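Local coordinates for protein transcriptional regulator, MerR family (Bacillus thuringiensis serovar konkukian, PDB 3GPV) that probably binds DNA as a MerR-family transcription factor, working as a dimer of two identical chains, at residues Leu41-Leu45 against Ala59-Leu63; Leu69-Met74 against Leu99-Gln103. Residues are numbered along the deposited sequence.

Overall arrangement
Both contacts use helix 57-70, and they follow each other along the chain: interaction 1 is complete before interaction 2 begins. Residues 41-45, in the loop between helix 30-38 and strand 46-47, pack on the first half of that helix, within the MerR winged helix-turn-helix region. At the far end of the same helix, residues 69-74 turn the chain into helix 76-88 and rest on the long helix 93-128. The two centres are about 17 Å apart and the nearest atoms about 7 Å, so the contacts do not touch. Helix 57-70 thus packs near its start on the loop of the probable DNA-binding domain and at its end on the long helix, and at interaction 2 the second subunit packs against the same spot.

Interaction 1. Residues Leu41-Leu45 against Ala59-Leu63; sequences LFPFL and ALKYL
Residues 41-45 have no regular secondary structure; Phe42 to Leu45 form a type I beta turn whose Leu45 N to Phe42 O bond is weak at 3.3 Å. They lie beside one side of helical residues 59-63, and the closest CA pair is Leu45 and Ala59, 6.3 Å apart. No hydrogen bond crosses; the contact is aromatic and apolar, burying 241 Å². Phe44, chi1 p, points at the helix and forms an offset stack with Tyr62 (chi1 m): centroids 4.7 Å apart, planes at 21°. Tyr62 CB also sits over the Phe44 ring face, a CH-pi contact 3.8 Å from the centroid. Apolar contacts include Phe44 CD1 to Ala59 CB and Leu45 CD1 to Ala59 CB, both 3.8 Å, and Phe42 CE1 to Leu63 CD1 at 3.9 Å, with Phe42 in chi1 m. Phe42 also meets Phe55 edge-to-face, while Tyr62 reaches Met87 of helix 76-88. This is the packing of the loop leading into the wing against the following helix in a MerR-type winged helix-turn-helix domain.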
loop_
_atom_site.group_PDB
_atom_site.type_symbol
_atom_site.label_atom_id
_atom_site.label_comp_id
_atom_site.label_asym_id
_atom_site.label_seq_id
_atom_site.Cartn_x
_atom_site.Cartn_y
_atom_site.Cartn_z
ATOM N N LEU B 41 -0.578 18.177 -9.767
ATOM C CA LEU B 41 0.641 17.994 -8.988
ATOM C C LEU B 41 1.891 18.534 -9.690
ATOM O O LEU B 41 2.979 18.554 -9.111
ATOM C CB LEU B 41 0.829 16.504 -8.653
ATOM C CG LEU B 41 -0.279 15.818 -7.832
ATOM C CD1 LEU B 41 0.132 14.394 -7.476
ATOM C CD2 LEU B 41 -0.552 16.612 -6.566
ATOM N N PHE B 42 1.735 18.986 -10.930
ATOM C CA PHE B 42 2.866 19.517 -11.681
ATOM C C PHE B 42 2.689 20.982 -12.076
ATOM O O PHE B 42 2.777 21.320 -13.254
ATOM C CB PHE B 42 3.097 18.705 -12.961
ATOM C CG PHE B 42 3.187 17.222 -12.748
ATOM C CD1 PHE B 42 3.955 16.693 -11.714
ATOM C CD2 PHE B 42 2.541 16.348 -13.620
ATOM C CE1 PHE B 42 4.083 15.315 -11.556
ATOM C CE2 PHE B 42 2.661 14.970 -13.474
ATOM C CZ PHE B 42 3.435 14.451 -12.440
ATOM N N PRO B 43 2.441 21.872 -11.103
ATOM C CA PRO B 43 2.266 23.285 -11.451
ATOM C C PRO B 43 3.583 23.904 -11.899
ATOM O O PRO B 43 3.611 24.991 -12.470
ATOM C CB PRO B 43 1.766 23.910 -10.145
ATOM C CG PRO B 43 1.161 22.749 -9.398
ATOM C CD PRO B 43 2.138 21.647 -9.682
ATOM N N PHE B 44 4.669 23.186 -11.642
ATOM C CA PHE B 44 6.019 23.640 -11.963
ATOM C C PHE B 44 6.540 23.233 -13.336
ATOM O O PHE B 44 7.710 23.445 -13.645
ATOM C CB PHE B 44 6.964 23.106 -10.899
ATOM C CG PHE B 44 6.751 21.655 -10.594
ATOM C CD1 PHE B 44 7.210 20.673 -11.458
ATOM C CD2 PHE B 44 6.050 21.271 -9.456
ATOM C CE1 PHE B 44 6.973 19.328 -11.194
ATOM C CE2 PHE B 44 5.807 19.931 -9.186
ATOM C CZ PHE B 44 6.269 18.959 -10.053
ATOM N N LEU B 45 5.683 22.648 -14.160
ATOM C CA LEU B 45 6.113 22.222 -15.479
ATOM C C LEU B 45 6.337 23.397 -16.429
ATOM O O LEU B 45 5.526 24.318 -16.505
ATOM C CB LEU B 45 5.092 21.244 -16.055
ATOM C CG LEU B 45 5.610 19.821 -16.282
ATOM C CD1 LEU B 45 6.596 19.423 -15.187
ATOM C CD2 LEU B 45 4.430 18.879 -16.336
ATOM N N ALA B 59 11.927 19.901 -12.033
ATOM C CA ALA B 59 10.612 19.293 -12.144
ATOM C C ALA B 59 10.709 17.813 -11.793
ATOM O O ALA B 59 9.809 17.255 -11.183
ATOM C CB ALA B 59 10.067 19.461 -13.565
ATOM N N LEU B 60 11.804 17.181 -12.195
ATOM C CA LEU B 60 12.003 15.765 -11.912
ATOM C C LEU B 60 12.216 15.502 -10.417
ATOM O O LEU B 60 11.728 14.503 -9.886
ATOM C CB LEU B 60 13.191 15.226 -12.710
ATOM C CG LEU B 60 13.000 15.179 -14.229
ATOM C CD1 LEU B 60 14.261 14.666 -14.889
ATOM C CD2 LEU B 60 11.828 14.286 -14.563
ATOM N N LYS B 61 12.958 16.387 -9.751
ATOM C CA LYS B 61 13.203 16.240 -8.317
ATOM C C LYS B 61 11.851 16.264 -7.613
ATOM O O LYS B 61 11.594 15.463 -6.723
ATOM C CB LYS B 61 14.100 17.374 -7.807
ATOM C CG LYS B 61 15.521 17.297 -8.349
ATOM C CD LYS B 61 16.327 18.553 -8.032
ATOM C CE LYS B 61 17.750 18.459 -8.586
ATOM N NZ LYS B 61 18.472 19.768 -8.528
ATOM N N TYR B 62 10.978 17.170 -8.033
ATOM C CA TYR B 62 9.644 17.251 -7.449
ATOM C C TYR B 62 8.850 15.972 -7.748
ATOM O O TYR B 62 8.091 15.484 -6.912
ATOM C CB TYR B 62 8.889 18.455 -8.016
ATOM C CG TYR B 62 9.102 19.759 -7.278
ATOM C CD1 TYR B 62 8.857 19.853 -5.910
ATOM C CD2 TYR B 62 9.483 20.910 -7.960
ATOM C CE1 TYR B 62 8.979 21.064 -5.239
ATOM C CE2 TYR B 62 9.610 22.127 -7.303
ATOM C CZ TYR B 62 9.355 22.199 -5.940
ATOM O OH TYR B 62 9.467 23.400 -5.280
ATOM N N LEU B 63 9.025 15.425 -8.948
ATOM C CA LEU B 63 8.310 14.202 -9.303
ATOM C C LEU B 63 8.738 13.029 -8.429
ATOM O O LEU B 63 7.920 12.203 -8.035
ATOM C CB LEU B 63 8.541 13.834 -10.774
ATOM C CG LEU B 63 7.986 12.458 -11.197
ATOM C CD1 LEU B 63 6.493 12.381 -10.914
ATOM C CD2 LEU B 63 8.245 12.218 -12.678
#

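Interaction 2. Residues Leu69-Met74 against Leu99-Gln103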
loop_
_atom_site.group_PDB
_atom_site.type_symbol
_atom_site.label_atom_id
_atom_site.label_comp_id
_atom_site.label_asym_id
_atom_site.label_seq_id
_atom_site.Cartn_x
_atom_site.Cartn_y
_atom_site.Cartn_z
ATOM N N LEU B 69 6.110 10.151 -1.756
ATOM C CA LEU B 69 4.992 10.380 -0.853
ATOM C C LEU B 69 3.780 9.528 -1.225
ATOM O O LEU B 69 3.058 9.044 -0.358
ATOM C CB LEU B 69 4.620 11.868 -0.867
ATOM C CG LEU B 69 5.717 12.805 -0.351
ATOM C CD1 LEU B 69 5.335 14.252 -0.564
ATOM C CD2 LEU B 69 5.941 12.532 1.106
ATOM N N LYS B 70 3.559 9.345 -2.518
ATOM C CA LYS B 70 2.432 8.547 -2.971
ATOM C C LYS B 70 2.679 7.068 -2.692
ATOM O O LYS B 70 1.772 6.348 -2.292
ATOM C CB LYS B 70 2.181 8.786 -4.466
ATOM C CG LYS B 70 1.260 7.784 -5.144
ATOM C CD LYS B 70 2.054 6.568 -5.610
ATOM C CE LYS B 70 1.225 5.610 -6.458
ATOM N NZ LYS B 70 2.079 4.505 -6.993
ATOM N N ASN B 71 3.911 6.622 -2.898
ATOM C CA ASN B 71 4.247 5.225 -2.663
ATOM C C ASN B 71 4.306 4.870 -1.179
ATOM O O ASN B 71 4.460 3.703 -0.821
ATOM C CB ASN B 71 5.574 4.889 -3.338
ATOM C CG ASN B 71 5.441 4.762 -4.846
ATOM O OD1 ASN B 71 6.421 4.881 -5.578
ATOM N ND2 ASN B 71 4.232 4.507 -5.312
ATOM N N THR B 72 4.198 5.877 -0.317
ATOM C CA THR B 72 4.217 5.632 1.116
ATOM C C THR B 72 2.851 5.914 1.716
ATOM O O THR B 72 2.707 6.048 2.930
ATOM C CB THR B 72 5.310 6.454 1.849
ATOM O OG1 THR B 72 5.291 7.813 1.409
ATOM C CG2 THR B 72 6.677 5.862 1.579
ATOM N N GLY B 73 1.854 6.015 0.841
ATOM C CA GLY B 73 0.488 6.222 1.279
ATOM C C GLY B 73 -0.026 7.611 1.598
ATOM O O GLY B 73 -1.117 7.728 2.170
HETATM N N MSE B 74 0.703 8.668 1.244
HETATM C CA MSE B 74 0.179 9.996 1.548
HETATM C C MSE B 74 -0.996 10.285 0.642
HETATM O O MSE B 74 -0.932 10.040 -0.552
HETATM C CB MSE B 74 1.222 11.109 1.390
HETATM C CG MSE B 74 0.612 12.456 1.775
HETATM SE SE MSE B 74 1.912 13.875 1.635
HETATM C CE MSE B 74 3.074 13.391 3.105
ATOM N N LEU B 99 4.955 18.594 7.686
ATOM C CA LEU B 99 4.352 17.543 6.866
ATOM C C LEU B 99 5.292 16.356 6.679
ATOM O O LEU B 99 4.887 15.208 6.779
ATOM C CB LEU B 99 3.959 18.089 5.488
ATOM C CG LEU B 99 2.630 17.591 4.906
ATOM C CD1 LEU B 99 2.592 17.866 3.420
ATOM C CD2 LEU B 99 2.458 16.101 5.166
HETATM N N MSE B 100 6.559 16.650 6.416
HETATM C CA MSE B 100 7.545 15.600 6.220
HETATM C C MSE B 100 7.765 14.828 7.504
HETATM O O MSE B 100 7.854 13.605 7.478
HETATM C CB MSE B 100 8.884 16.175 5.725
HETATM C CG MSE B 100 8.852 16.626 4.294
HETATM SE SE MSE B 100 8.496 15.155 3.047
HETATM C CE MSE B 100 6.669 15.614 2.664
ATOM N N LYS B 101 7.841 15.547 8.623
ATOM C CA LYS B 101 8.070 14.900 9.901
ATOM C C LYS B 101 6.928 13.949 10.210
ATOM O O LYS B 101 7.151 12.855 10.707
ATOM C CB LYS B 101 8.262 15.941 11.013
ATOM C CG LYS B 101 9.605 16.668 10.908
ATOM C CD LYS B 101 9.829 17.652 12.046
ATOM C CE LYS B 101 9.999 16.935 13.373
ATOM N NZ LYS B 101 10.211 17.884 14.508
ATOM N N GLN B 102 5.703 14.340 9.893
ATOM C CA GLN B 102 4.582 13.449 10.149
ATOM C C GLN B 102 4.676 12.229 9.226
ATOM O O GLN B 102 4.444 11.089 9.643
ATOM C CB GLN B 102 3.254 14.175 9.931
ATOM C CG GLN B 102 3.088 15.403 10.816
ATOM C CD GLN B 102 1.749 16.091 10.624
ATOM O OE1 GLN B 102 1.352 16.389 9.500
ATOM N NE2 GLN B 102 1.049 16.356 11.726
ATOM N N GLN B 103 5.024 12.468 7.970
ATOM C CA GLN B 103 5.137 11.359 7.026
ATOM C C GLN B 103 6.223 10.387 7.478
ATOM O O GLN B 103 6.061 9.173 7.379
ATOM C CB GLN B 103 5.442 11.875 5.619
ATOM C CG GLN B 103 5.383 10.794 4.543
ATOM C CD GLN B 103 4.036 10.090 4.470
ATOM O OE1 GLN B 103 3.067 10.501 5.093
ATOM N NE2 GLN B 103 3.976 9.025 3.692
#
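A Schellman motif ends helix 57-70 here, with Gly73 as its C-prime residue at positive phi: Met74 N hydrogen-bonds to Leu69 O at 2.9 Å and Gly73 N to Lys70 O at 3.2 Å. The chain so turned meets one side of the long helix 93-128, much of which, from residue 104 on, is predicted to be coiled coil. Leu99 comes first, its CD2 3.5 Å from the CE of Met74, which is modelled as selenomethionine and extends toward the helix with chi1 and chi2 both t. Met100, also selenomethionine, follows: its CE lies 3.5 Å from Leu69 CD2 and 4.2 Å from Met74 CE, so the two methyl ends join Leu69 and Leu99 in one apolar cluster. Phe82 of helix 76-88 touches Leu69, Leu99 and Met100, and Ile121 of the second subunit packs on Leu69 and Met100, which places this cluster at the dimer interface. One turn on from Leu99, Gln103 faces the turn. Gln103 CG is 3.9 Å from Leu69 CD2, and Gln103 OE1 is 3.5 Å from Met74 CE. The Thr72 hydroxyl is itself hydrogen-bonded to Cys68 O, and Gln103 NE2 donates to Thr72 OG1 at 2.9 Å and, weakly, to Thr72 O at 3.3 Å.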